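PDB 6WB6: transferrin from Manduca sexta, which binds a single ferric ion together with a carbonate anion and carries iron as a secreted insect transport protein. Local coordinates for residues F75-T80 and R271-L276; T80-D85 and L232-T237; Y437-V442 and A542-A547. One frame throughout, in Å; residues are numbered along the deposited sequence.

Contact 1. Residues F75-T80 and R271-L276; sequences FQEYRT and RPWQGL
Leu276 meets three side chains of the strand opposite, and this is the tightly packed end of an antiparallel pairing. Its CB lies against Phe75 CZ at 3.8 Å. Its CD1 lies beside Gln76 CB at 3.7 Å, the two side chains pointing the same way. Its CD2 approaches Tyr78 CZ, and the Tyr78 hydroxyl is hydrogen-bonded to Leu312 O. The Tyr78 ring also rests on backbone: Gly275 CA sits over one face, 4.1 Å from the ring centroid. A CB on Gly275 would run into Gln76 O. The segments are tied by Leu276 N to Gln76 O at 2.9 Å and by Tyr78 N to Gln274 O at 2.7 Å. A weak bond from Phe75 N to Leu276 O adds to these.

Trp273 packs the other end. The side open to solvent lies beyond it, at the partly exposed Arg79, Thr80 and Gln274. Trp273 CG is anti to the carbonyl carbon (chi1 -66°), 3.4 Å from Tyr78 O. Arg79 CG stands over the five-membered ring, 3.5 Å from its centroid. Arg79 NE and NH2 both grip Glu77 OE2, from the same side of the carboxylate plane. That oxygen also nears Trp273 CD1. Trp273 NE1 bonds to Ala86 O. An alanine in place of Trp273 would probably leave Ala86 O without this donor and open a gap against Arg79 CB and CG, whose guanidinium would still be held by Glu77.

Segment 271-276 passes from strand 269-271 of one sheet to strand 275-279 of another, consistent with the interdomain hinge strands of transferrins. Gln274 NE2 bonds to Asp57, a predicted iron ligand. Strand 320-327 flanks strand 72-79 on its other edge, with Gln76 bonded to Asp323, and helix 286-300 packs on Phe75 and Tyr78.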
ATOM      1  N   PHE A  75     -26.439  -3.437  11.215  1.00 24.60           N
ATOM      2  CA  PHE A  75     -27.276  -3.636  12.391  1.00 27.54           C
ATOM      3  C   PHE A  75     -26.550  -3.328  13.690  1.00 22.91           C
ATOM      4  O   PHE A  75     -27.135  -3.495  14.760  1.00 28.21           O
ATOM      5  CB  PHE A  75     -27.815  -5.079  12.428  1.00 29.32           C
ATOM      6  CG  PHE A  75     -26.745  -6.115  12.607  1.00 23.73           C
ATOM      7  CD1 PHE A  75     -26.350  -6.511  13.867  1.00 25.34           C
ATOM      8  CD2 PHE A  75     -26.127  -6.689  11.503  1.00 24.53           C
ATOM      9  CE1 PHE A  75     -25.376  -7.454  14.033  1.00 19.15           C
ATOM     10  CE2 PHE A  75     -25.133  -7.633  11.666  1.00 23.32           C
ATOM     11  CZ  PHE A  75     -24.766  -8.017  12.939  1.00 31.88           C
ATOM     12  N   GLN A  76     -25.293  -2.906  13.629  1.00 21.27           N
ATOM     13  CA  GLN A  76     -24.520  -2.653  14.838  1.00 31.10           C
ATOM     14  C   GLN A  76     -23.500  -1.553  14.599  1.00 27.92           C
ATOM     15  O   GLN A  76     -22.762  -1.595  13.606  1.00 25.74           O
ATOM     16  CB  GLN A  76     -23.803  -3.925  15.295  1.00 32.12           C
ATOM     17  CG  GLN A  76     -23.388  -3.892  16.742  1.00 36.39           C
ATOM     18  CD  GLN A  76     -24.436  -4.508  17.603  1.00 39.80           C
ATOM     19  OE1 GLN A  76     -24.219  -5.561  18.203  1.00 43.13           O
ATOM     20  NE2 GLN A  76     -25.603  -3.880  17.647  1.00 43.85           N
ATOM     21  N   GLU A  77     -23.446  -0.591  15.518  1.00 22.95           N
ATOM     22  CA  GLU A  77     -22.444   0.469  15.495  1.00 26.76           C
ATOM     23  C   GLU A  77     -21.477   0.291  16.655  1.00 18.50           C
ATOM     24  O   GLU A  77     -21.891   0.028  17.791  1.00 26.48           O
ATOM     25  CB  GLU A  77     -23.084   1.859  15.585  1.00 23.32           C
ATOM     26  CG  GLU A  77     -23.761   2.314  14.322  1.00 27.58           C
ATOM     27  CD  GLU A  77     -24.506   3.613  14.512  1.00 31.21           C
ATOM     28  OE1 GLU A  77     -25.583   3.764  13.921  1.00 25.79           O
ATOM     29  OE2 GLU A  77     -24.027   4.476  15.275  1.00 27.94           O
ATOM     30  N   TYR A  78     -20.198   0.423  16.359  1.00 15.46           N
ATOM     31  CA  TYR A  78     -19.152   0.526  17.369  1.00 23.52           C
ATOM     32  C   TYR A  78     -18.881   1.998  17.668  1.00 24.61           C
ATOM     33  O   TYR A  78     -18.491   2.762  16.774  1.00 20.23           O
ATOM     34  CB  TYR A  78     -17.874  -0.150  16.878  1.00 27.57           C
ATOM     35  CG  TYR A  78     -17.948  -1.655  16.719  1.00 23.74           C
ATOM     36  CD1 TYR A  78     -18.991  -2.390  17.283  1.00 27.60           C
ATOM     37  CD2 TYR A  78     -16.972  -2.340  16.005  1.00 19.56           C
ATOM     38  CE1 TYR A  78     -19.051  -3.764  17.146  1.00 26.90           C
ATOM     39  CE2 TYR A  78     -17.018  -3.720  15.866  1.00 21.35           C
ATOM     40  CZ  TYR A  78     -18.062  -4.424  16.430  1.00 24.53           C
ATOM     41  OH  TYR A  78     -18.127  -5.795  16.303  1.00 31.63           O
ATOM     42  N   ARG A  79     -19.079   2.396  18.920  1.00 22.79           N
ATOM     43  CA  ARG A  79     -18.949   3.782  19.328  1.00 21.65           C
ATOM     44  C   ARG A  79     -17.910   3.879  20.444  1.00 18.81           C
ATOM     45  O   ARG A  79     -17.297   2.890  20.830  1.00 16.84           O
ATOM     46  CB  ARG A  79     -20.312   4.325  19.762  1.00 17.84           C
ATOM     47  CG  ARG A  79     -21.374   4.144  18.695  1.00 29.62           C
ATOM     48  CD  ARG A  79     -22.687   4.741  19.130  1.00 26.01           C
ATOM     49  NE  ARG A  79     -23.628   4.879  18.026  1.00 22.84           N
ATOM     50  CZ  ARG A  79     -24.869   5.323  18.184  1.00 19.48           C
ATOM     51  NH1 ARG A  79     -25.313   5.663  19.384  1.00 27.82           N
ATOM     52  NH2 ARG A  79     -25.662   5.439  17.156  1.00 19.90           N
ATOM     53  N   THR A  80     -17.701   5.089  20.955  1.00 23.28           N
ATOM     54  CA  THR A  80     -16.798   5.288  22.078  1.00 20.29           C
ATOM     55  C   THR A  80     -17.610   5.364  23.361  1.00 23.28           C
ATOM     56  O   THR A  80     -18.797   5.694  23.350  1.00 22.05           O
ATOM     57  CB  THR A  80     -15.987   6.571  21.934  1.00 22.83           C
ATOM     58  OG1 THR A  80     -16.901   7.651  21.753  1.00 25.24           O
ATOM     59  CG2 THR A  80     -14.992   6.486  20.766  1.00 20.43           C
ATOM     60  N   ARG A 271     -17.613  11.437   9.743  1.00 14.02           N
ATOM     61  CA  ARG A 271     -17.153  10.073   9.557  1.00 15.02           C
ATOM     62  C   ARG A 271     -18.070   9.135  10.333  1.00 18.73           C
ATOM     63  O   ARG A 271     -18.207   9.287  11.558  1.00 20.15           O
ATOM     64  CB  ARG A 271     -15.726   9.923  10.011  1.00 21.11           C
ATOM     65  CG  ARG A 271     -15.143   8.590   9.698  1.00 19.86           C
ATOM     66  CD  ARG A 271     -13.727   8.607  10.116  1.00 16.58           C
ATOM     67  NE  ARG A 271     -13.031   7.393   9.737  1.00 18.73           N
ATOM     68  CZ  ARG A 271     -11.767   7.158  10.050  1.00 19.02           C
ATOM     69  NH1 ARG A 271     -11.059   8.064  10.726  1.00 16.05           N
ATOM     70  NH2 ARG A 271     -11.215   6.025   9.691  1.00 17.82           N
ATOM     71  N   PRO A 272     -18.749   8.203   9.674  1.00 16.06           N
ATOM     72  CA  PRO A 272     -19.631   7.298  10.403  1.00 17.41           C
ATOM     73  C   PRO A 272     -18.822   6.331  11.242  1.00 14.68           C
ATOM     74  O   PRO A 272     -17.650   6.066  10.963  1.00 23.12           O
ATOM     75  CB  PRO A 272     -20.389   6.558   9.293  1.00 20.15           C
ATOM     76  CG  PRO A 272     -20.027   7.259   8.004  1.00 14.88           C
ATOM     77  CD  PRO A 272     -18.675   7.826   8.246  1.00 18.93           C
ATOM     78  N   TRP A 273     -19.462   5.837  12.296  1.00 14.51           N
ATOM     79  CA  TRP A 273     -18.885   4.773  13.105  1.00 14.79           C
ATOM     80  C   TRP A 273     -18.692   3.516  12.285  1.00 15.50           C
ATOM     81  O   TRP A 273     -19.465   3.215  11.376  1.00 14.95           O
ATOM     82  CB  TRP A 273     -19.806   4.407  14.253  1.00 21.32           C
ATOM     83  CG  TRP A 273     -20.027   5.445  15.300  1.00 18.08           C
ATOM     84  CD1 TRP A 273     -21.188   6.082  15.560  1.00 19.97           C
ATOM     85  CD2 TRP A 273     -19.075   5.918  16.256  1.00 18.72           C
ATOM     86  NE1 TRP A 273     -21.031   6.936  16.620  1.00 20.63           N
ATOM     87  CE2 TRP A 273     -19.738   6.855  17.069  1.00 19.32           C
ATOM     88  CE3 TRP A 273     -17.724   5.649  16.497  1.00 19.72           C
ATOM     89  CZ2 TRP A 273     -19.100   7.527  18.116  1.00 17.94           C
ATOM     90  CZ3 TRP A 273     -17.082   6.326  17.542  1.00 21.95           C
ATOM     91  CH2 TRP A 273     -17.775   7.253  18.338  1.00 16.77           C
ATOM     92  N   GLN A 274     -17.699   2.734  12.678  1.00 17.80           N
ATOM     93  CA  GLN A 274     -17.608   1.368  12.214  1.00 19.18           C
ATOM     94  C   GLN A 274     -18.669   0.530  12.911  1.00 21.15           C
ATOM     95  O   GLN A 274     -19.321   0.969  13.871  1.00 21.00           O
ATOM     96  CB  GLN A 274     -16.247   0.764  12.520  1.00 24.03           C
ATOM     97  CG  GLN A 274     -15.071   1.635  12.261  1.00 30.16           C
ATOM     98  CD  GLN A 274     -14.008   1.364  13.273  1.00 30.37           C
ATOM     99  OE1 GLN A 274     -14.254   1.457  14.467  1.00 24.30           O
ATOM    100  NE2 GLN A 274     -12.829   0.978  12.807  1.00 34.91           N
ATOM    101  N   GLY A 275     -18.818  -0.707  12.443  1.00 22.20           N
ATOM    102  CA  GLY A 275     -19.732  -1.626  13.096  1.00 26.49           C
ATOM    103  C   GLY A 275     -19.787  -2.986  12.434  1.00 19.20           C
ATOM    104  O   GLY A 275     -18.781  -3.471  11.914  1.00 21.11           O
ATOM    105  N   LEU A 276     -20.954  -3.618  12.465  1.00 23.44           N
ATOM    106  CA  LEU A 276     -21.148  -4.947  11.901  1.00 22.68           C
ATOM    107  C   LEU A 276     -22.184  -4.865  10.796  1.00 22.76           C
ATOM    108  O   LEU A 276     -23.190  -4.159  10.928  1.00 19.81           O
ATOM    109  CB  LEU A 276     -21.624  -5.961  12.943  1.00 26.79           C
ATOM    110  CG  LEU A 276     -20.820  -6.083  14.231  1.00 26.11           C
ATOM    111  CD1 LEU A 276     -21.641  -6.866  15.270  1.00 19.42           C
ATOM    112  CD2 LEU A 276     -19.487  -6.752  13.906  1.00 16.15           C
TER

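Contact 2. Residues T80-D85 and L232-T237; sequences TDEEPD and LPVGTT
Glu82 takes two hydrogen bonds from a type II' beta turn, Val234 to Thr237. Thr236 N donates to Glu82 O at 2.8 Å, in the carbonyl plane and on a lone pair. The N-H...O angle is 156°. Thr237 OG1 donates to Glu82 OE2, but the modelled separation is very short, so its exact value is doubtful. Glu82 CG is anti to the backbone N (chi1 -170°), and the chain runs on extended to the threonine. The same OE2 forms a salt bridge with Lys228 of helix 223-229, so a hydroxyl and a positive charge share one carboxylate oxygen.

Each loop is also braced internally. Thr237 N bonds to Val234 O at 2.8 Å and closes the turn; Val234 N bonds back to Thr237 O at 2.9 Å. Across from it, Thr80 OG1 accepts from Glu83 N at 2.9 Å in an ST motif.

Gly235 CA makes a CA-H...O contact of 3.0 Å with Glu82 O. A CB at Gly235 would collide with that oxygen. Packing is lighter further out. Val234 CG2 and Glu83 OE2 are 4.1 Å apart, and Ile224 of helix 223-229 touches both side chains. The contact thus joins two surface loops of the iron-binding lobe, those following strand 72-79 and helix 223-229. At its solvent side, the Thr236 methyl CG2 lies 3.2 Å from Asp81 O.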
ATOM      1  N   THR A  80     -17.701   5.089  20.955  1.00 23.28           N
ATOM      2  CA  THR A  80     -16.798   5.288  22.078  1.00 20.29           C
ATOM      3  C   THR A  80     -17.610   5.364  23.361  1.00 23.28           C
ATOM      4  O   THR A  80     -18.797   5.694  23.350  1.00 22.05           O
ATOM      5  CB  THR A  80     -15.987   6.571  21.934  1.00 22.83           C
ATOM      6  OG1 THR A  80     -16.901   7.651  21.753  1.00 25.24           O
ATOM      7  CG2 THR A  80     -14.992   6.486  20.766  1.00 20.43           C
ATOM      8  N   ASP A  81     -16.943   5.071  24.477  1.00 23.26           N
ATOM      9  CA  ASP A  81     -17.560   5.296  25.778  1.00 28.52           C
ATOM     10  C   ASP A  81     -17.693   6.780  26.063  1.00 26.70           C
ATOM     11  O   ASP A  81     -18.608   7.189  26.783  1.00 26.28           O
ATOM     12  CB  ASP A  81     -16.750   4.577  26.853  1.00 30.72           C
ATOM     13  CG  ASP A  81     -17.005   3.068  26.850  1.00 33.68           C
ATOM     14  OD1 ASP A  81     -18.186   2.657  26.865  1.00 45.64           O
ATOM     15  OD2 ASP A  81     -16.039   2.290  26.818  1.00 42.58           O
ATOM     16  N   GLU A  82     -16.828   7.596  25.452  1.00 26.29           N
ATOM     17  CA  GLU A  82     -16.925   9.042  25.579  1.00 23.15           C
ATOM     18  C   GLU A  82     -18.156   9.572  24.865  1.00 27.95           C
ATOM     19  O   GLU A  82     -18.799  10.509  25.350  1.00 28.76           O
ATOM     20  CB  GLU A  82     -15.655   9.685  25.020  1.00 25.95           C
ATOM     21  CG  GLU A  82     -15.513  11.139  25.305  1.00 27.01           C
ATOM     22  CD  GLU A  82     -14.120  11.638  24.979  1.00 29.53           C
ATOM     23  OE1 GLU A  82     -13.379  10.903  24.285  1.00 28.66           O
ATOM     24  OE2 GLU A  82     -13.759  12.751  25.425  1.00 23.37           O
ATOM     25  N   GLU A  83     -18.511   8.987  23.720  1.00 21.35           N
ATOM     26  CA  GLU A  83     -19.657   9.436  22.926  1.00 25.15           C
ATOM     27  C   GLU A  83     -20.580   8.270  22.566  1.00 28.47           C
ATOM     28  O   GLU A  83     -20.853   8.004  21.390  1.00 27.41           O
ATOM     29  CB  GLU A  83     -19.167  10.148  21.667  1.00 24.18           C
ATOM     30  CG  GLU A  83     -18.442  11.459  21.933  1.00 23.70           C
ATOM     31  CD  GLU A  83     -17.975  12.125  20.660  1.00 18.47           C
ATOM     32  OE1 GLU A  83     -16.876  11.786  20.188  1.00 22.96           O
ATOM     33  OE2 GLU A  83     -18.729  12.953  20.114  1.00 24.56           O
ATOM     34  N   PRO A  84     -21.120   7.577  23.564  1.00 26.03           N
ATOM     35  CA  PRO A  84     -21.931   6.379  23.272  1.00 29.10           C
ATOM     36  C   PRO A  84     -23.203   6.685  22.504  1.00 25.87           C
ATOM     37  O   PRO A  84     -23.736   5.796  21.824  1.00 26.26           O
ATOM     38  CB  PRO A  84     -22.243   5.817  24.666  1.00 26.66           C
ATOM     39  CG  PRO A  84     -22.188   7.029  25.573  1.00 28.78           C
ATOM     40  CD  PRO A  84     -21.149   7.955  24.985  1.00 26.65           C
ATOM     41  N   ASP A  85     -23.690   7.914  22.573  1.00 22.51           N
ATOM     42  CA  ASP A  85     -24.949   8.297  21.948  1.00 36.91           C
ATOM     43  C   ASP A  85     -24.783   9.153  20.695  1.00 26.49           C
ATOM     44  O   ASP A  85     -25.781   9.535  20.083  1.00 31.87           O
ATOM     45  CB  ASP A  85     -25.807   9.023  22.988  1.00 34.04           C
ATOM     46  CG  ASP A  85     -26.243   8.092  24.111  1.00 40.88           C
ATOM     47  OD1 ASP A  85     -26.793   7.024  23.777  1.00 44.69           O
ATOM     48  OD2 ASP A  85     -26.015   8.400  25.306  1.00 33.62           O
ATOM     49  N   LEU A 232     -14.208  22.713  26.781  1.00 25.19           N
ATOM     50  CA  LEU A 232     -15.633  22.461  26.858  1.00 21.04           C
ATOM     51  C   LEU A 232     -15.912  20.978  27.051  1.00 32.34           C
ATOM     52  O   LEU A 232     -15.098  20.130  26.670  1.00 32.20           O
ATOM     53  CB  LEU A 232     -16.322  22.958  25.604  1.00 26.41           C
ATOM     54  CG  LEU A 232     -16.307  24.481  25.498  1.00 27.03           C
ATOM     55  CD1 LEU A 232     -16.779  24.898  24.120  1.00 25.08           C
ATOM     56  CD2 LEU A 232     -17.198  25.084  26.547  1.00 28.04           C
ATOM     57  N   PRO A 233     -17.048  20.641  27.658  1.00 31.35           N
ATOM     58  CA  PRO A 233     -17.403  19.231  27.812  1.00 31.47           C
ATOM     59  C   PRO A 233     -17.845  18.639  26.493  1.00 21.10           C
ATOM     60  O   PRO A 233     -18.380  19.330  25.624  1.00 30.63           O
ATOM     61  CB  PRO A 233     -18.564  19.269  28.804  1.00 34.32           C
ATOM     62  CG  PRO A 233     -19.226  20.549  28.515  1.00 40.96           C
ATOM     63  CD  PRO A 233     -18.122  21.516  28.166  1.00 34.10           C
ATOM     64  N   VAL A 234     -17.614  17.340  26.351  1.00 26.56           N
ATOM     65  CA  VAL A 234     -18.082  16.601  25.184  1.00 28.56           C
ATOM     66  C   VAL A 234     -18.365  15.166  25.608  1.00 28.73           C
ATOM     67  O   VAL A 234     -17.525  14.517  26.240  1.00 25.87           O
ATOM     68  CB  VAL A 234     -17.065  16.685  24.017  1.00 33.64           C
ATOM     69  CG1 VAL A 234     -15.649  16.427  24.480  1.00 31.83           C
ATOM     70  CG2 VAL A 234     -17.439  15.726  22.895  1.00 30.52           C
ATOM     71  N   GLY A 235     -19.560  14.681  25.284  1.00 29.63           N
ATOM     72  CA  GLY A 235     -19.918  13.318  25.662  1.00 31.71           C
ATOM     73  C   GLY A 235     -19.817  13.146  27.170  1.00 30.93           C
ATOM     74  O   GLY A 235     -20.297  13.979  27.939  1.00 34.36           O
ATOM     75  N   THR A 236     -19.158  12.067  27.599  1.00 32.30           N
ATOM     76  CA  THR A 236     -18.918  11.803  29.012  1.00 37.39           C
ATOM     77  C   THR A 236     -17.786  12.646  29.580  1.00 39.08           C
ATOM     78  O   THR A 236     -17.529  12.591  30.789  1.00 42.59           O
ATOM     79  CB  THR A 236     -18.562  10.330  29.237  1.00 32.00           C
ATOM     80  OG1 THR A 236     -17.335  10.036  28.553  1.00 30.20           O
ATOM     81  CG2 THR A 236     -19.680   9.408  28.766  1.00 30.84           C
ATOM     82  N   THR A 237     -17.104  13.378  28.756  1.00 34.12           N
ATOM     83  CA  THR A 237     -15.962  14.134  29.239  1.00 34.59           C
ATOM     84  C   THR A 237     -16.433  15.483  29.744  1.00 37.12           C
ATOM     85  O   THR A 237     -17.157  16.187  29.024  1.00 33.02           O
ATOM     86  CB  THR A 237     -14.927  14.342  28.154  1.00 35.60           C
ATOM     87  OG1 THR A 237     -14.559  13.073  27.602  1.00 34.32           O
ATOM     88  CG2 THR A 237     -13.696  15.046  28.738  1.00 35.51           C
TER

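Contact 3. Residues Y437-V442 and A542-A547; sequences YAVAVV and AFVSSA
Tyr437 and Ser546 close one end of an antiparallel strand pair with two hydrogen bonds. Ser546 OG accepts from Tyr437 N at 2.9 Å, nearly straight at 175°. Ser546 CB points toward the other strand, and OG sits between its own backbone N and carbonyl carbon (chi1 61°). Ser546 N donates back to Tyr437 O. Nearby, Ser545 OG accepts from Ala547 N in an ST turn as the strand gives way to a 3-10 segment.

Backbone bonds continue the ladder. Val439 pairs with Val544 in both directions, and so does Val441 with Ala542, each of the latter bonds being 2.8 Å.

Apolar contacts fall on two faces. On the valine face, Val441 CG2 and Val544 CG2 press together at 3.5 Å, closer than usual for carbons, and the side chains cross at about a right angle. Val439 CG2 touches the same Val544 methyl. On the other face Ala440 CB meets Phe543 CE1 at 4.3 Å.

Strand 542-545 lies between strands 437-443 and 458-461 in a mixed sheet of the second transferrin-like region. Helix 530-535 covers Val441, Ala542 and Val544, while helix 467-479 covers Ala438 and Phe543.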
ATOM      1  N   TYR A 437      19.121  -9.827  -5.123  1.00 22.65           N
ATOM      2  CA  TYR A 437      20.404  -9.549  -5.748  1.00 22.32           C
ATOM      3  C   TYR A 437      21.088 -10.841  -6.161  1.00 28.45           C
ATOM      4  O   TYR A 437      21.059 -11.843  -5.435  1.00 20.79           O
ATOM      5  CB  TYR A 437      21.326  -8.780  -4.809  1.00 25.62           C
ATOM      6  CG  TYR A 437      20.925  -7.339  -4.653  1.00 24.15           C
ATOM      7  CD1 TYR A 437      19.720  -6.998  -4.060  1.00 29.96           C
ATOM      8  CD2 TYR A 437      21.735  -6.326  -5.112  1.00 21.49           C
ATOM      9  CE1 TYR A 437      19.352  -5.680  -3.924  1.00 31.07           C
ATOM     10  CE2 TYR A 437      21.377  -5.011  -4.979  1.00 21.22           C
ATOM     11  CZ  TYR A 437      20.188  -4.692  -4.385  1.00 23.38           C
ATOM     12  OH  TYR A 437      19.823  -3.379  -4.238  1.00 31.39           O
ATOM     13  N   ALA A 438      21.710 -10.803  -7.326  1.00 18.30           N
ATOM     14  CA  ALA A 438      22.668 -11.835  -7.678  1.00 23.73           C
ATOM     15  C   ALA A 438      23.950 -11.597  -6.895  1.00 25.10           C
ATOM     16  O   ALA A 438      24.526 -10.502  -6.940  1.00 21.07           O
ATOM     17  CB  ALA A 438      22.945 -11.829  -9.179  1.00 22.38           C
ATOM     18  N   VAL A 439      24.398 -12.602  -6.156  1.00 20.60           N
ATOM     19  CA  VAL A 439      25.574 -12.436  -5.318  1.00 21.82           C
ATOM     20  C   VAL A 439      26.570 -13.531  -5.641  1.00 21.66           C
ATOM     21  O   VAL A 439      26.308 -14.430  -6.443  1.00 25.39           O
ATOM     22  CB  VAL A 439      25.250 -12.428  -3.813  1.00 22.42           C
ATOM     23  CG1 VAL A 439      24.130 -11.450  -3.543  1.00 23.81           C
ATOM     24  CG2 VAL A 439      24.895 -13.819  -3.305  1.00 28.42           C
ATOM     25  N   ALA A 440      27.751 -13.384  -5.044  1.00 30.30           N
ATOM     26  CA  ALA A 440      28.883 -14.288  -5.209  1.00 32.66           C
ATOM     27  C   ALA A 440      29.269 -14.778  -3.825  1.00 32.68           C
ATOM     28  O   ALA A 440      29.817 -14.007  -3.027  1.00 20.47           O
ATOM     29  CB  ALA A 440      30.061 -13.592  -5.874  1.00 27.19           C
ATOM     30  N   VAL A 441      28.988 -16.052  -3.552  1.00 22.98           N
ATOM     31  CA  VAL A 441      29.204 -16.642  -2.237  1.00 22.41           C
ATOM     32  C   VAL A 441      30.562 -17.331  -2.242  1.00 25.75           C
ATOM     33  O   VAL A 441      30.875 -18.093  -3.174  1.00 21.73           O
ATOM     34  CB  VAL A 441      28.079 -17.636  -1.895  1.00 23.79           C
ATOM     35  CG1 VAL A 441      28.245 -18.190  -0.499  1.00 31.18           C
ATOM     36  CG2 VAL A 441      26.709 -16.976  -2.062  1.00 18.00           C
ATOM     37  N   VAL A 442      31.377 -17.037  -1.222  1.00 21.61           N
ATOM     38  CA  VAL A 442      32.691 -17.643  -1.028  1.00 30.30           C
ATOM     39  C   VAL A 442      32.776 -18.185   0.398  1.00 28.15           C
ATOM     40  O   VAL A 442      32.048 -17.752   1.287  1.00 21.68           O
ATOM     41  CB  VAL A 442      33.846 -16.650  -1.289  1.00 26.50           C
ATOM     42  CG1 VAL A 442      34.003 -16.406  -2.794  1.00 26.39           C
ATOM     43  CG2 VAL A 442      33.636 -15.304  -0.537  1.00 28.25           C
ATOM     44  N   ALA A 542      30.224 -19.301  -5.563  1.00 27.63           N
ATOM     45  CA  ALA A 542      28.892 -19.697  -6.013  1.00 28.63           C
ATOM     46  C   ALA A 542      28.101 -18.462  -6.416  1.00 24.84           C
ATOM     47  O   ALA A 542      27.819 -17.611  -5.573  1.00 27.27           O
ATOM     48  CB  ALA A 542      28.141 -20.470  -4.929  1.00 20.66           C
ATOM     49  N   PHE A 543      27.738 -18.369  -7.701  1.00 23.04           N
ATOM     50  CA  PHE A 543      26.855 -17.307  -8.197  1.00 26.98           C
ATOM     51  C   PHE A 543      25.418 -17.787  -8.037  1.00 24.56           C
ATOM     52  O   PHE A 543      24.906 -18.584  -8.837  1.00 19.19           O
ATOM     53  CB  PHE A 543      27.152 -16.946  -9.646  1.00 26.90           C
ATOM     54  CG  PHE A 543      28.574 -16.567  -9.880  1.00 28.09           C
ATOM     55  CD1 PHE A 543      28.988 -15.249  -9.728  1.00 34.17           C
ATOM     56  CD2 PHE A 543      29.513 -17.530 -10.221  1.00 26.13           C
ATOM     57  CE1 PHE A 543      30.314 -14.901  -9.920  1.00 23.40           C
ATOM     58  CE2 PHE A 543      30.844 -17.186 -10.405  1.00 29.36           C
ATOM     59  CZ  PHE A 543      31.240 -15.873 -10.259  1.00 26.49           C
ATOM     60  N   VAL A 544      24.769 -17.284  -6.999  1.00 23.36           N
ATOM     61  CA  VAL A 544      23.419 -17.669  -6.635  1.00 23.75           C
ATOM     62  C   VAL A 544      22.633 -16.385  -6.440  1.00 24.05           C
ATOM     63  O   VAL A 544      23.175 -15.292  -6.541  1.00 22.35           O
ATOM     64  CB  VAL A 544      23.414 -18.545  -5.376  1.00 18.85           C
ATOM     65  CG1 VAL A 544      24.120 -19.869  -5.685  1.00 23.43           C
ATOM     66  CG2 VAL A 544      24.113 -17.822  -4.215  1.00 21.65           C
ATOM     67  N   SER A 545      21.341 -16.524  -6.202  1.00 21.69           N
ATOM     68  CA  SER A 545      20.531 -15.384  -5.832  1.00 20.56           C
ATOM     69  C   SER A 545      20.640 -15.168  -4.340  1.00 21.33           C
ATOM     70  O   SER A 545      20.802 -16.118  -3.578  1.00 26.94           O
ATOM     71  CB  SER A 545      19.059 -15.591  -6.178  1.00 26.74           C
ATOM     72  OG  SER A 545      18.271 -14.652  -5.433  1.00 25.68           O
ATOM     73  N   SER A 546      20.475 -13.913  -3.922  1.00 23.61           N
ATOM     74  CA  SER A 546      20.375 -13.630  -2.492  1.00 30.44           C
ATOM     75  C   SER A 546      19.202 -14.370  -1.854  1.00 26.64           C
ATOM     76  O   SER A 546      19.264 -14.739  -0.675  1.00 24.20           O
ATOM     77  CB  SER A 546      20.242 -12.129  -2.271  1.00 26.54           C
ATOM     78  OG  SER A 546      19.083 -11.644  -2.890  1.00 24.05           O
ATOM     79  N   ALA A 547      18.146 -14.629  -2.629  1.00 23.34           N
ATOM     80  CA  ALA A 547      16.996 -15.373  -2.115  1.00 25.51           C
ATOM     81  C   ALA A 547      17.352 -16.789  -1.660  1.00 27.11           C
ATOM     82  O   ALA A 547      16.604 -17.381  -0.877  1.00 27.56           O
ATOM     83  CB  ALA A 547      15.904 -15.423  -3.191  1.00 17.67           C
TER

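Contacts 1 and 2 are neighbours, with centres about 15 Å apart and Thr80 in common. Contact 2 is nested inside the chain loop that contact 1 closes. Arg79 NH1 of contact 1 reaches Pro84 O of contact 2 at 2.9 Å, a probable hydrogen bond. Both contacts lie near the bound iron. The side chain of Trp273 is about 11 Å from the Fe (III) ion. The side chain of Glu83 is about 12 Å from the Fe (III) ion. Arg271 belongs to a carbonate pocket, and its NH1 bonds to the OH of Tyr90, an iron ligand. Contact 3 belongs to the second transferrin-like region, away from these sites. Its centre is about 52 Å from that of contact 1 and about 59 Å from that of contact 2.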